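Local coordinates for protein Abbfa_003403 (Acinetobacter baumannii, PDB 4ZXH) that probably assembles and releases a peptide as a four-domain nonribosomal peptide synthetase, using condensation, adenylation, carrier and thioesterase domains, at residues P634-G640 with A820-R826; D672-L676 with T766-W771; D976-L982 with L1040-R1045; K1051-V1055 with R1094-P1099. All coordinates share one frame; numbering follows the deposited sequence.

Contact 1 (P634-G640 with A820-R826); sequences PKGVRIG and AVDYWQR
The end of the Ser/Thr/Gly-rich core motif of the adenylation domain (A3, ending in Pro634-Lys635-Gly636) runs into strand 635-640, and here that strand meets the short, weakly bonded strand at about 822-823 in a three-stranded antiparallel sheet completed by strand 621-627. Val637 and Tyr823 form the non-hydrogen-bonded pair, and the backbone bonds that bracket it fix the register: Trp824 N gives to Gly636 O at 2.8 Å with an N-H...O angle of 165°, and Arg638 N gives to Asp822 O at 3.0 Å. Beyond this the chain continues with Val821 N to Arg638 O, 3.0 Å.

On the Val637 face, the side chains of Val637 and Tyr823 lie next to each other and point the same way, CG2 of the valine 3.7 Å from CE1 of the ring; the valine's other methyl, CG1, meets Ala820 CB. The phenol oxygen of Tyr823 is taken by Glu767, outside the pair. On the Arg638 face a salt bridge is made, Arg638 NH1 to Asp822 OD2 at 2.8 Å, with a second, weak bond to OD1. The two planes are turned 31° apart. A bend at chi3 brings the guanidinium back over the neighbouring strand, so that Trp824 lies over one of its faces. The indole is steeply inclined to it, at 75°, which rules out a parallel stack. Trp824 presents its rim to the aliphatic part of the arginine, with CE3 3.5 Å from Arg638 CD.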
loop_
_atom_site.group_PDB
_atom_site.type_symbol
_atom_site.label_atom_id
_atom_site.label_comp_id
_atom_site.label_asym_id
_atom_site.label_seq_id
_atom_site.Cartn_x
_atom_site.Cartn_y
_atom_site.Cartn_z
ATOM N N PRO A 634 -37.014 -15.581 -1.635
ATOM C CA PRO A 634 -37.497 -14.261 -1.210
ATOM C C PRO A 634 -37.809 -14.213 0.285
ATOM O O PRO A 634 -38.377 -15.166 0.819
ATOM C CB PRO A 634 -38.766 -14.085 -2.043
ATOM C CG PRO A 634 -39.305 -15.492 -2.153
ATOM C CD PRO A 634 -38.101 -16.413 -2.190
ATOM N N LYS A 635 -37.445 -13.121 0.948
ATOM C CA LYS A 635 -37.686 -12.970 2.387
ATOM C C LYS A 635 -38.546 -11.747 2.649
ATOM O O LYS A 635 -38.159 -10.628 2.328
ATOM C CB LYS A 635 -36.381 -12.810 3.167
ATOM C CG LYS A 635 -35.388 -13.938 3.068
ATOM C CD LYS A 635 -34.216 -13.692 4.038
ATOM C CE LYS A 635 -33.414 -12.417 3.708
ATOM N NZ LYS A 635 -32.176 -12.285 4.543
ATOM N N GLY A 636 -39.702 -11.935 3.247
ATOM C CA GLY A 636 -40.553 -10.794 3.487
ATOM C C GLY A 636 -40.421 -10.339 4.914
ATOM O O GLY A 636 -40.730 -11.092 5.829
ATOM N N VAL A 637 -39.971 -9.107 5.107
ATOM C CA VAL A 637 -39.778 -8.588 6.442
ATOM C C VAL A 637 -41.043 -7.885 6.884
ATOM O O VAL A 637 -41.429 -6.871 6.306
ATOM C CB VAL A 637 -38.576 -7.612 6.504
ATOM C CG1 VAL A 637 -38.422 -7.021 7.915
ATOM C CG2 VAL A 637 -37.296 -8.311 6.071
ATOM N N ARG A 638 -41.707 -8.428 7.899
ATOM C CA ARG A 638 -42.958 -7.845 8.378
ATOM C C ARG A 638 -42.683 -6.801 9.433
ATOM O O ARG A 638 -42.151 -7.100 10.497
ATOM C CB ARG A 638 -43.891 -8.918 8.942
ATOM C CG ARG A 638 -44.513 -9.813 7.898
ATOM C CD ARG A 638 -45.096 -11.041 8.554
ATOM N NE ARG A 638 -46.388 -10.812 9.176
ATOM C CZ ARG A 638 -46.852 -11.500 10.213
ATOM N NH1 ARG A 638 -46.104 -12.433 10.791
ATOM N NH2 ARG A 638 -48.057 -11.229 10.691
ATOM N N ILE A 639 -43.066 -5.571 9.137
ATOM C CA ILE A 639 -42.802 -4.456 10.025
ATOM C C ILE A 639 -44.113 -4.003 10.634
ATOM O O ILE A 639 -45.126 -3.868 9.922
ATOM C CB ILE A 639 -42.111 -3.294 9.268
ATOM C CG1 ILE A 639 -40.769 -3.764 8.733
ATOM C CG2 ILE A 639 -41.903 -2.094 10.180
ATOM C CD1 ILE A 639 -39.784 -4.148 9.844
ATOM N N GLY A 640 -44.092 -3.804 11.954
ATOM C CA GLY A 640 -45.255 -3.378 12.716
ATOM C C GLY A 640 -45.315 -1.868 12.819
ATOM O O GLY A 640 -44.335 -1.170 12.549
ATOM N N ALA A 820 -38.248 -5.968 13.537
ATOM C CA ALA A 820 -39.364 -6.548 12.799
ATOM C C ALA A 820 -40.122 -7.543 13.653
ATOM O O ALA A 820 -39.583 -8.063 14.637
ATOM C CB ALA A 820 -38.873 -7.220 11.554
ATOM N N VAL A 821 -41.371 -7.805 13.273
ATOM C CA VAL A 821 -42.167 -8.855 13.897
ATOM C C VAL A 821 -41.562 -10.232 13.599
ATOM O O VAL A 821 -41.259 -11.015 14.519
ATOM C CB VAL A 821 -43.616 -8.821 13.409
ATOM C CG1 VAL A 821 -44.400 -9.995 14.002
ATOM C CG2 VAL A 821 -44.263 -7.477 13.740
ATOM N N ASP A 822 -41.377 -10.501 12.306
ATOM C CA ASP A 822 -40.734 -11.723 11.838
ATOM C C ASP A 822 -40.455 -11.688 10.331
ATOM O O ASP A 822 -40.732 -10.694 9.659
ATOM C CB ASP A 822 -41.600 -12.931 12.182
ATOM C CG ASP A 822 -43.004 -12.812 11.644
ATOM O OD1 ASP A 822 -43.182 -12.200 10.577
ATOM O OD2 ASP A 822 -43.942 -13.300 12.310
ATOM N N TYR A 823 -39.892 -12.780 9.823
ATOM C CA TYR A 823 -39.888 -13.073 8.396
ATOM C C TYR A 823 -41.183 -13.809 8.051
ATOM O O TYR A 823 -41.537 -14.806 8.706
ATOM C CB TYR A 823 -38.675 -13.924 8.010
ATOM C CG TYR A 823 -37.335 -13.212 8.043
ATOM C CD1 TYR A 823 -37.093 -12.109 7.237
ATOM C CD2 TYR A 823 -36.298 -13.667 8.855
ATOM C CE1 TYR A 823 -35.862 -11.456 7.252
ATOM C CE2 TYR A 823 -35.063 -13.025 8.872
ATOM C CZ TYR A 823 -34.853 -11.919 8.073
ATOM O OH TYR A 823 -33.634 -11.276 8.076
ATOM N N TRP A 824 -41.885 -13.342 7.023
ATOM C CA TRP A 824 -43.201 -13.886 6.719
ATOM C C TRP A 824 -43.179 -15.402 6.418
ATOM O O TRP A 824 -42.581 -15.868 5.424
ATOM C CB TRP A 824 -43.832 -13.106 5.562
ATOM C CG TRP A 824 -45.042 -13.771 4.994
ATOM C CD1 TRP A 824 -45.169 -14.308 3.747
ATOM C CD2 TRP A 824 -46.286 -14.001 5.661
ATOM N NE1 TRP A 824 -46.426 -14.845 3.589
ATOM C CE2 TRP A 824 -47.131 -14.665 4.747
ATOM C CE3 TRP A 824 -46.775 -13.693 6.935
ATOM C CZ2 TRP A 824 -48.445 -15.030 5.072
ATOM C CZ3 TRP A 824 -48.078 -14.066 7.263
ATOM C CH2 TRP A 824 -48.894 -14.731 6.333
ATOM N N GLN A 825 -43.839 -16.151 7.310
ATOM C CA GLN A 825 -43.938 -17.617 7.264
ATOM C C GLN A 825 -42.595 -18.331 7.082
ATOM O O GLN A 825 -42.474 -19.324 6.355
ATOM C CB GLN A 825 -44.929 -18.026 6.192
ATOM C CG GLN A 825 -46.305 -17.586 6.630
ATOM C CD GLN A 825 -47.444 -18.117 5.799
ATOM O OE1 GLN A 825 -47.373 -18.195 4.567
ATOM N NE2 GLN A 825 -48.518 -18.488 6.481
ATOM N N ARG A 826 -41.601 -17.808 7.792
ATOM C CA ARG A 826 -40.308 -18.437 7.916
ATOM C C ARG A 826 -39.889 -18.451 9.383
ATOM O O ARG A 826 -38.922 -17.802 9.755
ATOM C CB ARG A 826 -39.273 -17.705 7.076
ATOM C CG ARG A 826 -39.489 -17.812 5.577
ATOM C CD ARG A 826 -38.227 -17.384 4.818
ATOM N NE ARG A 826 -38.508 -17.064 3.423
ATOM C CZ ARG A 826 -38.697 -17.972 2.465
ATOM N NH1 ARG A 826 -38.635 -19.268 2.756
ATOM N NH2 ARG A 826 -38.956 -17.584 1.214
#

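Contact 2 (D672-L676 with T766-W771); sequences DISIL and TETTVW
Ile673 and Trp771 make the tight part of this contact. Ile673 CG2 sits over one face of the indole, 3.9 Å from the centroid of the six-membered ring and 29° off its normal, a CH-pi contact whose nearest carbon pair is Ile673 CG2 to Trp771 CZ2 at 3.5 Å. Ile673 CG1 stands between its own backbone N and carbonyl carbon (chi1 76°), leaving CG2 beside the N, where it meets the ring. Val770 CG1 overlaps the same indole face and wedges against Ile673 CA at 3.5 Å. At the rim, Trp771 NE1 is held by Gln715.

The polar end is held more loosely, by weak bonds and one water, and reaches the partly exposed Thr766. Asp672 points its carboxylate at the 766-770 backbone, yet the bond from Val770 N to Asp672 OD2 is weak, 3.2 Å long and bent to 133°. A water bridges the segments, accepting from Asp672 N at 3.0 Å and lying 3.0 Å from Thr766 OG1.

Asp672 lies in core motif A4 and Thr766-Glu767 in A5; because the A4 aspartate of related adenylation domains usually contacts the substrate amino group, the contact probably joins both motifs at that pocket's wall.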
loop_
_atom_site.group_PDB
_atom_site.type_symbol
_atom_site.label_atom_id
_atom_site.label_comp_id
_atom_site.label_asym_id
_atom_site.label_seq_id
_atom_site.Cartn_x
_atom_site.Cartn_y
_atom_site.Cartn_z
ATOM N N ASP A 672 -37.525 0.203 1.749
ATOM C CA ASP A 672 -38.220 0.682 2.947
ATOM C C ASP A 672 -37.918 2.142 3.263
ATOM O O ASP A 672 -38.721 2.803 3.920
ATOM C CB ASP A 672 -37.911 -0.213 4.179
ATOM C CG ASP A 672 -36.430 -0.222 4.584
ATOM O OD1 ASP A 672 -35.581 0.337 3.865
ATOM O OD2 ASP A 672 -36.110 -0.813 5.637
ATOM N N ILE A 673 -36.792 2.664 2.777
ATOM C CA ILE A 673 -36.368 4.007 3.192
ATOM C C ILE A 673 -37.313 5.058 2.618
ATOM O O ILE A 673 -37.410 6.171 3.137
ATOM C CB ILE A 673 -34.900 4.321 2.788
ATOM C CG1 ILE A 673 -34.770 4.639 1.302
ATOM C CG2 ILE A 673 -33.971 3.173 3.164
ATOM C CD1 ILE A 673 -33.358 5.013 0.907
ATOM N N SER A 674 -38.047 4.673 1.578
ATOM C CA SER A 674 -39.049 5.536 0.965
ATOM C C SER A 674 -40.136 5.926 1.959
ATOM O O SER A 674 -40.768 6.977 1.823
ATOM C CB SER A 674 -39.688 4.837 -0.230
ATOM O OG SER A 674 -40.488 3.763 0.225
ATOM N N ILE A 675 -40.365 5.057 2.939
ATOM C CA ILE A 675 -41.277 5.341 4.047
ATOM C C ILE A 675 -41.057 6.742 4.654
ATOM O O ILE A 675 -42.013 7.490 4.862
ATOM C CB ILE A 675 -41.139 4.243 5.144
ATOM C CG1 ILE A 675 -42.120 3.120 4.862
ATOM C CG2 ILE A 675 -41.417 4.764 6.524
ATOM C CD1 ILE A 675 -43.535 3.618 4.798
ATOM N N LEU A 676 -39.800 7.094 4.923
ATOM C CA LEU A 676 -39.451 8.406 5.468
ATOM C C LEU A 676 -39.801 9.537 4.504
ATOM O O LEU A 676 -40.275 10.596 4.911
ATOM C CB LEU A 676 -37.954 8.468 5.783
ATOM C CG LEU A 676 -37.397 9.835 6.181
ATOM C CD1 LEU A 676 -37.897 10.246 7.553
ATOM C CD2 LEU A 676 -35.896 9.820 6.131
ATOM N N THR A 766 -33.242 -3.534 6.804
ATOM C CA THR A 766 -34.690 -3.539 6.698
ATOM C C THR A 766 -35.338 -4.188 7.937
ATOM O O THR A 766 -36.452 -3.822 8.340
ATOM C CB THR A 766 -35.149 -4.282 5.400
ATOM O OG1 THR A 766 -34.687 -3.579 4.235
ATOM C CG2 THR A 766 -36.667 -4.391 5.321
ATOM N N GLU A 767 -34.626 -5.129 8.553
ATOM C CA GLU A 767 -35.141 -5.877 9.703
ATOM C C GLU A 767 -35.241 -5.059 10.997
ATOM O O GLU A 767 -35.819 -5.530 11.975
ATOM C CB GLU A 767 -34.267 -7.112 9.955
ATOM C CG GLU A 767 -34.402 -8.225 8.911
ATOM C CD GLU A 767 -33.499 -8.037 7.685
ATOM O OE1 GLU A 767 -33.101 -6.881 7.401
ATOM O OE2 GLU A 767 -33.194 -9.053 7.001
ATOM N N THR A 768 -34.698 -3.848 11.027
ATOM C CA THR A 768 -34.826 -3.039 12.241
ATOM C C THR A 768 -35.444 -1.688 11.930
ATOM O O THR A 768 -35.306 -0.728 12.698
ATOM C CB THR A 768 -33.469 -2.838 12.971
ATOM O OG1 THR A 768 -32.488 -2.326 12.061
ATOM C CG2 THR A 768 -32.976 -4.155 13.538
ATOM N N THR A 769 -36.127 -1.654 10.790
ATOM C CA THR A 769 -36.989 -0.547 10.328
ATOM C C THR A 769 -36.255 0.686 9.795
ATOM O O THR A 769 -35.934 1.607 10.545
ATOM C CB THR A 769 -37.955 -0.096 11.423
ATOM O OG1 THR A 769 -38.615 -1.245 11.959
ATOM C CG2 THR A 769 -38.995 0.849 10.857
ATOM N N VAL A 770 -36.034 0.674 8.477
ATOM C CA VAL A 770 -35.428 1.760 7.696
ATOM C C VAL A 770 -34.009 2.116 8.147
ATOM O O VAL A 770 -33.040 1.586 7.613
ATOM C CB VAL A 770 -36.291 3.038 7.716
ATOM C CG1 VAL A 770 -35.771 3.998 6.668
ATOM C CG2 VAL A 770 -37.764 2.712 7.432
ATOM N N TRP A 771 -33.878 3.014 9.112
ATOM C CA TRP A 771 -32.561 3.333 9.645
ATOM C C TRP A 771 -32.522 3.016 11.139
ATOM O O TRP A 771 -33.554 3.051 11.816
ATOM C CB TRP A 771 -32.205 4.806 9.416
ATOM C CG TRP A 771 -32.328 5.329 7.977
ATOM C CD1 TRP A 771 -33.080 6.396 7.560
ATOM C CD2 TRP A 771 -31.651 4.834 6.798
ATOM N NE1 TRP A 771 -32.918 6.589 6.198
ATOM C CE2 TRP A 771 -32.060 5.641 5.707
ATOM C CE3 TRP A 771 -30.758 3.780 6.556
ATOM C CZ2 TRP A 771 -31.602 5.429 4.399
ATOM C CZ3 TRP A 771 -30.301 3.572 5.249
ATOM C CH2 TRP A 771 -30.727 4.392 4.191
HETATM O O HOH W 1 -36.285 -2.480 1.998
#

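Contact 3 (D976-L982 with L1040-R1045); sequences DPIEIEL and LGEIIR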
loop_
_atom_site.group_PDB
_atom_site.type_symbol
_atom_site.label_atom_id
_atom_site.label_comp_id
_atom_site.label_asym_id
_atom_site.label_seq_id
_atom_site.Cartn_x
_atom_site.Cartn_y
_atom_site.Cartn_z
ATOM N N ASP A 976 15.682 1.150 -26.014
ATOM C CA ASP A 976 16.551 2.277 -26.321
ATOM C C ASP A 976 17.857 2.132 -25.527
ATOM O O ASP A 976 18.002 1.166 -24.771
ATOM C CB ASP A 976 15.809 3.601 -26.041
ATOM C CG ASP A 976 15.494 3.820 -24.570
ATOM O OD1 ASP A 976 15.791 2.935 -23.744
ATOM O OD2 ASP A 976 14.935 4.893 -24.238
ATOM N N PRO A 977 18.826 3.055 -25.712
ATOM C CA PRO A 977 20.077 2.911 -24.948
ATOM C C PRO A 977 19.929 2.840 -23.405
ATOM O O PRO A 977 20.705 2.152 -22.747
ATOM C CB PRO A 977 20.864 4.164 -25.356
ATOM C CG PRO A 977 20.442 4.407 -26.783
ATOM C CD PRO A 977 18.971 4.032 -26.814
ATOM N N ILE A 978 18.967 3.546 -22.829
ATOM C CA ILE A 978 18.797 3.502 -21.386
ATOM C C ILE A 978 18.341 2.115 -20.936
ATOM O O ILE A 978 18.866 1.550 -19.978
ATOM C CB ILE A 978 17.782 4.554 -20.910
ATOM C CG1 ILE A 978 18.416 5.956 -20.877
ATOM C CG2 ILE A 978 17.212 4.172 -19.560
ATOM C CD1 ILE A 978 17.442 7.048 -20.486
ATOM N N GLU A 979 17.377 1.540 -21.632
ATOM C CA GLU A 979 16.918 0.228 -21.210
ATOM C C GLU A 979 17.986 -0.843 -21.510
ATOM O O GLU A 979 18.102 -1.814 -20.763
ATOM C CB GLU A 979 15.577 -0.109 -21.866
ATOM C CG GLU A 979 14.465 0.871 -21.495
ATOM C CD GLU A 979 13.155 0.569 -22.187
ATOM O OE1 GLU A 979 13.134 -0.279 -23.108
ATOM O OE2 GLU A 979 12.140 1.186 -21.809
ATOM N N ILE A 980 18.785 -0.661 -22.566
ATOM C CA ILE A 980 19.893 -1.587 -22.828
ATOM C C ILE A 980 20.904 -1.598 -21.670
ATOM O O ILE A 980 21.294 -2.668 -21.200
ATOM C CB ILE A 980 20.611 -1.258 -24.153
ATOM C CG1 ILE A 980 19.668 -1.568 -25.319
ATOM C CG2 ILE A 980 21.878 -2.068 -24.288
ATOM C CD1 ILE A 980 20.230 -1.229 -26.693
ATOM N N GLU A 981 21.283 -0.419 -21.178
ATOM C CA GLU A 981 22.224 -0.325 -20.065
ATOM C C GLU A 981 21.662 -0.902 -18.751
ATOM O O GLU A 981 22.383 -1.545 -17.992
ATOM C CB GLU A 981 22.649 1.125 -19.847
ATOM C CG GLU A 981 23.611 1.304 -18.684
ATOM C CD GLU A 981 25.066 1.466 -19.109
ATOM O OE1 GLU A 981 25.323 2.137 -20.137
ATOM O OE2 GLU A 981 25.951 0.912 -18.409
ATOM N N LEU A 982 20.383 -0.681 -18.474
ATOM C CA LEU A 982 19.794 -1.239 -17.259
ATOM C C LEU A 982 19.654 -2.759 -17.351
ATOM O O LEU A 982 19.886 -3.460 -16.372
ATOM C CB LEU A 982 18.432 -0.607 -16.970
ATOM C CG LEU A 982 18.471 0.897 -16.678
ATOM C CD1 LEU A 982 17.051 1.509 -16.636
ATOM C CD2 LEU A 982 19.245 1.155 -15.381
ATOM N N LEU A 1040 12.213 2.190 -14.062
ATOM C CA LEU A 1040 13.393 2.940 -13.652
ATOM C C LEU A 1040 13.897 3.741 -14.834
ATOM O O LEU A 1040 14.363 4.860 -14.683
ATOM C CB LEU A 1040 14.470 1.988 -13.126
ATOM C CG LEU A 1040 15.822 2.522 -12.646
ATOM C CD1 LEU A 1040 15.693 3.451 -11.447
ATOM C CD2 LEU A 1040 16.684 1.324 -12.304
ATOM N N GLY A 1041 13.775 3.152 -16.019
ATOM C CA GLY A 1041 14.187 3.785 -17.257
ATOM C C GLY A 1041 13.383 5.039 -17.540
ATOM O O GLY A 1041 13.946 6.012 -18.027
ATOM N N GLU A 1042 12.081 5.034 -17.237
ATOM C CA GLU A 1042 11.265 6.242 -17.425
ATOM C C GLU A 1042 11.760 7.363 -16.505
ATOM O O GLU A 1042 11.839 8.526 -16.915
ATOM C CB GLU A 1042 9.773 5.960 -17.178
ATOM C CG GLU A 1042 9.167 4.964 -18.160
ATOM C CD GLU A 1042 7.731 4.554 -17.836
ATOM O OE1 GLU A 1042 7.180 4.991 -16.804
ATOM O OE2 GLU A 1042 7.152 3.779 -18.630
ATOM N N ILE A 1043 12.108 7.001 -15.270
ATOM C CA ILE A 1043 12.629 7.945 -14.288
ATOM C C ILE A 1043 13.937 8.584 -14.742
ATOM O O ILE A 1043 14.117 9.795 -14.659
ATOM C CB ILE A 1043 12.854 7.245 -12.939
ATOM C CG1 ILE A 1043 11.511 6.978 -12.271
ATOM C CG2 ILE A 1043 13.758 8.072 -12.030
ATOM C CD1 ILE A 1043 10.628 8.194 -12.241
ATOM N N ILE A 1044 14.855 7.755 -15.215
ATOM C CA ILE A 1044 16.138 8.234 -15.689
ATOM C C ILE A 1044 15.978 9.068 -16.964
ATOM O O ILE A 1044 16.674 10.066 -17.164
ATOM C CB ILE A 1044 17.067 7.059 -15.943
ATOM C CG1 ILE A 1044 17.441 6.410 -14.620
ATOM C CG2 ILE A 1044 18.306 7.493 -16.668
ATOM C CD1 ILE A 1044 18.284 5.162 -14.787
ATOM N N ARG A 1045 15.033 8.659 -17.805
ATOM C CA ARG A 1045 14.760 9.311 -19.088
ATOM C C ARG A 1045 14.281 10.751 -18.912
ATOM O O ARG A 1045 14.534 11.608 -19.777
ATOM C CB ARG A 1045 13.723 8.502 -19.864
ATOM C CG ARG A 1045 13.515 8.936 -21.285
ATOM C CD ARG A 1045 12.650 7.936 -22.049
ATOM N NE ARG A 1045 13.316 6.642 -22.196
ATOM C CZ ARG A 1045 12.905 5.518 -21.616
ATOM N NH1 ARG A 1045 11.817 5.508 -20.853
ATOM N NH2 ARG A 1045 13.575 4.395 -21.806
HETATM O O HOH W 2 11.635 2.958 -19.851
#
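Asp976, Glu979 and Arg1045 form a salt-bridge network at one end of the contact. Arg1045 NH2 donates to Asp976 OD2 at 2.8 Å, approaching on the syn side of the carboxylate but 23° out of its plane, and Arg1045 NE adds a weak second bond to the same oxygen (3.1 Å). The Asp976 and Arg1045 side chains come from opposite directions, with the carboxylate and guanidinium planes 46° apart. Glu979 OE2 adds a longer salt bridge to Arg1045 NH2, 3.5 Å, and a water joins Glu979 OE2 to Arg1045 NH1 at 2.7 Å from each. Both acids have further roles: Glu979 also pairs with Arg975, while Asp976 is the N-cap of helix 977-990, its OD1 accepting from Glu979 N at 3.0 Å. Arg1045 NH1 reaches Asp1230, in the thioesterase domain.

Helices 977-990 and 1037-1046 are the first and last of the four-helix peptidyl carrier domain; their short segments pass 9.6 Å apart at 129°.

Apolar contacts fill the remainder. Gly1041 has no side chain, so Ile978 CG2 and Leu982 CD1 can pack directly on its CA, the latter at 3.7 Å. Ile978 CD1 lies against Ile1044 CG2, and the leucine's other branch, CD2, meets Ile1044 CD1 tip to tip and touches Leu1040 CD2.

Contact 4 (K1051-V1055 with R1094-P1099); sequences KPSIV and RAIQSP
At the antiparallel edge of the thioesterase sheet, the loop 1051-1054 enters strand 1055-1057 alongside strand 1093-1096. Val1055 and Ile1096 are a non-hydrogen-bonded pair with CA atoms 4.7 Å apart, and their side chains share a face, Val1055 CG2 lying 4.1 Å from Ile1096 CG1. The neighbouring backbone bond is Gln1097 N to Ile1054 O, 2.9 Å with a 140° angle at the hydrogen, the donor lying in the carbonyl plane. The same carbonyl also receives a CA-H...O contact from Ile1096 CA at 3.2 Å; on the other side of the pair, Val1055 CA approaches Ala1095 O in a similar contact.

This pairing is consistent with the alpha/beta-hydrolase fold, in which one strand near the edge, beta2, runs antiparallel to the rest; here it is the outermost strand, and strand 1093-1096 lies between it and strand 1067-1070. Just before the pair the chain is shaped by an ST turn, Ser1053 OG accepting from Val1055 N at 3.2 Å and a nearly straight 165°.

Ile1054 has the largest share of the contact, and Gln1097 adds a polar side-chain bond. The isoleucine splits its branches: CG1 lies 4.0 Å from Ile1096 CG2, whereas CG2 meets the Pro1099 ring at CG, also 4.0 Å away. With CG lodged between its backbone N and carbonyl carbon (chi1 69°) and the chain extended beyond, Gln1097 sends its amide back along the loop, where NE2 gives a weak, bent bond to Ser1053 O.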
loop_
_atom_site.group_PDB
_atom_site.type_symbol
_atom_site.label_atom_id
_atom_site.label_comp_id
_atom_site.label_asym_id
_atom_site.label_seq_id
_atom_site.Cartn_x
_atom_site.Cartn_y
_atom_site.Cartn_z
ATOM N N LYS A 1051 24.404 11.859 -19.027
ATOM C CA LYS A 1051 25.408 11.662 -20.064
ATOM C C LYS A 1051 26.009 10.259 -19.993
ATOM O O LYS A 1051 27.020 10.047 -19.316
ATOM C CB LYS A 1051 26.513 12.717 -19.943
ATOM N N PRO A 1052 25.374 9.289 -20.678
ATOM C CA PRO A 1052 25.899 7.921 -20.767
ATOM C C PRO A 1052 27.217 7.865 -21.526
ATOM O O PRO A 1052 27.438 8.638 -22.456
ATOM C CB PRO A 1052 24.809 7.168 -21.536
ATOM C CG PRO A 1052 23.581 7.985 -21.354
ATOM C CD PRO A 1052 24.051 9.406 -21.313
ATOM N N SER A 1053 28.096 6.965 -21.116
ATOM C CA SER A 1053 29.277 6.668 -21.902
ATOM C C SER A 1053 28.861 5.940 -23.201
ATOM O O SER A 1053 27.817 5.278 -23.251
ATOM C CB SER A 1053 30.261 5.830 -21.073
ATOM O OG SER A 1053 31.367 5.398 -21.854
ATOM N N ILE A 1054 29.659 6.061 -24.255
ATOM C CA ILE A 1054 29.371 5.324 -25.482
ATOM C C ILE A 1054 29.907 3.896 -25.419
ATOM O O ILE A 1054 29.703 3.108 -26.341
ATOM C CB ILE A 1054 29.945 6.034 -26.726
ATOM C CG1 ILE A 1054 31.471 5.967 -26.760
ATOM C CG2 ILE A 1054 29.452 7.475 -26.802
ATOM C CD1 ILE A 1054 32.050 6.684 -27.959
ATOM N N VAL A 1055 30.577 3.565 -24.321
ATOM C CA VAL A 1055 31.000 2.190 -24.052
ATOM C C VAL A 1055 30.096 1.525 -23.019
ATOM O O VAL A 1055 29.881 2.052 -21.918
ATOM C CB VAL A 1055 32.451 2.112 -23.532
ATOM C CG1 VAL A 1055 32.823 0.665 -23.285
ATOM C CG2 VAL A 1055 33.429 2.757 -24.504
ATOM N N ARG A 1094 32.991 -5.612 -24.658
ATOM C CA ARG A 1094 32.619 -4.210 -24.631
ATOM C C ARG A 1094 32.099 -3.832 -25.995
ATOM O O ARG A 1094 32.600 -4.304 -27.009
ATOM C CB ARG A 1094 33.808 -3.342 -24.244
ATOM C CG ARG A 1094 34.476 -3.803 -22.976
ATOM C CD ARG A 1094 35.332 -2.714 -22.369
ATOM N NE ARG A 1094 35.729 -3.049 -21.010
ATOM C CZ ARG A 1094 36.979 -3.286 -20.654
ATOM N NH1 ARG A 1094 37.940 -3.208 -21.564
ATOM N NH2 ARG A 1094 37.265 -3.582 -19.392
ATOM N N ALA A 1095 31.072 -3.002 -26.016
ATOM C CA ALA A 1095 30.420 -2.622 -27.257
ATOM C C ALA A 1095 30.309 -1.118 -27.265
ATOM O O ALA A 1095 30.227 -0.498 -26.200
ATOM C CB ALA A 1095 29.030 -3.272 -27.390
ATOM N N ILE A 1096 30.311 -0.530 -28.455
ATOM C CA ILE A 1096 30.294 0.916 -28.551
ATOM C C ILE A 1096 29.114 1.424 -29.361
ATOM O O ILE A 1096 28.971 1.108 -30.543
ATOM C CB ILE A 1096 31.593 1.421 -29.154
ATOM C CG1 ILE A 1096 32.751 1.061 -28.219
ATOM C CG2 ILE A 1096 31.508 2.915 -29.409
ATOM C CD1 ILE A 1096 34.067 1.714 -28.566
ATOM N N GLN A 1097 28.255 2.205 -28.715
ATOM C CA GLN A 1097 27.166 2.869 -29.424
ATOM C C GLN A 1097 27.634 4.234 -29.971
ATOM O O GLN A 1097 28.615 4.798 -29.502
ATOM C CB GLN A 1097 25.967 3.050 -28.494
ATOM C CG GLN A 1097 26.222 4.059 -27.412
ATOM C CD GLN A 1097 25.098 4.121 -26.425
ATOM O OE1 GLN A 1097 24.015 3.576 -26.658
ATOM N NE2 GLN A 1097 25.353 4.757 -25.290
ATOM N N SER A 1098 26.931 4.771 -30.952
ATOM C CA SER A 1098 27.285 6.090 -31.473
ATOM C C SER A 1098 26.904 7.233 -30.521
ATOM O O SER A 1098 25.825 7.225 -29.917
ATOM C CB SER A 1098 26.620 6.299 -32.836
ATOM O OG SER A 1098 26.751 7.633 -33.268
ATOM N N PRO A 1099 27.786 8.226 -30.388
ATOM C CA PRO A 1099 27.444 9.458 -29.654
ATOM C C PRO A 1099 26.143 10.092 -30.176
ATOM O O PRO A 1099 25.401 10.742 -29.442
ATOM C CB PRO A 1099 28.638 10.384 -29.928
ATOM C CG PRO A 1099 29.773 9.472 -30.252
ATOM C CD PRO A 1099 29.157 8.253 -30.925
#

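Following the chain from the N terminus, contact 1 opens at strand 635-640 and closes 180 residues later at 820-826. Contact 2 (672-676 with 766-771) lies wholly within that loop, and the two touch: Glu767 OE2 is 2.5 Å from Tyr823 OH, probably hydrogen-bonded, and Ala820 N reaches Glu767 O. Together they tie the small three-stranded sheet to the A4 and A5 loops of the adenylation domain. Contacts 3 and 4 follow in series, none crossing. Contact 3 closes a loop of 57 residues, bringing the first and last carrier helices together; contact 4 closes one of 38, setting edge strand 1055-1057 beside strand 1093-1096. Their centres are about 14 Å apart, Pro977 packing on Gln1097.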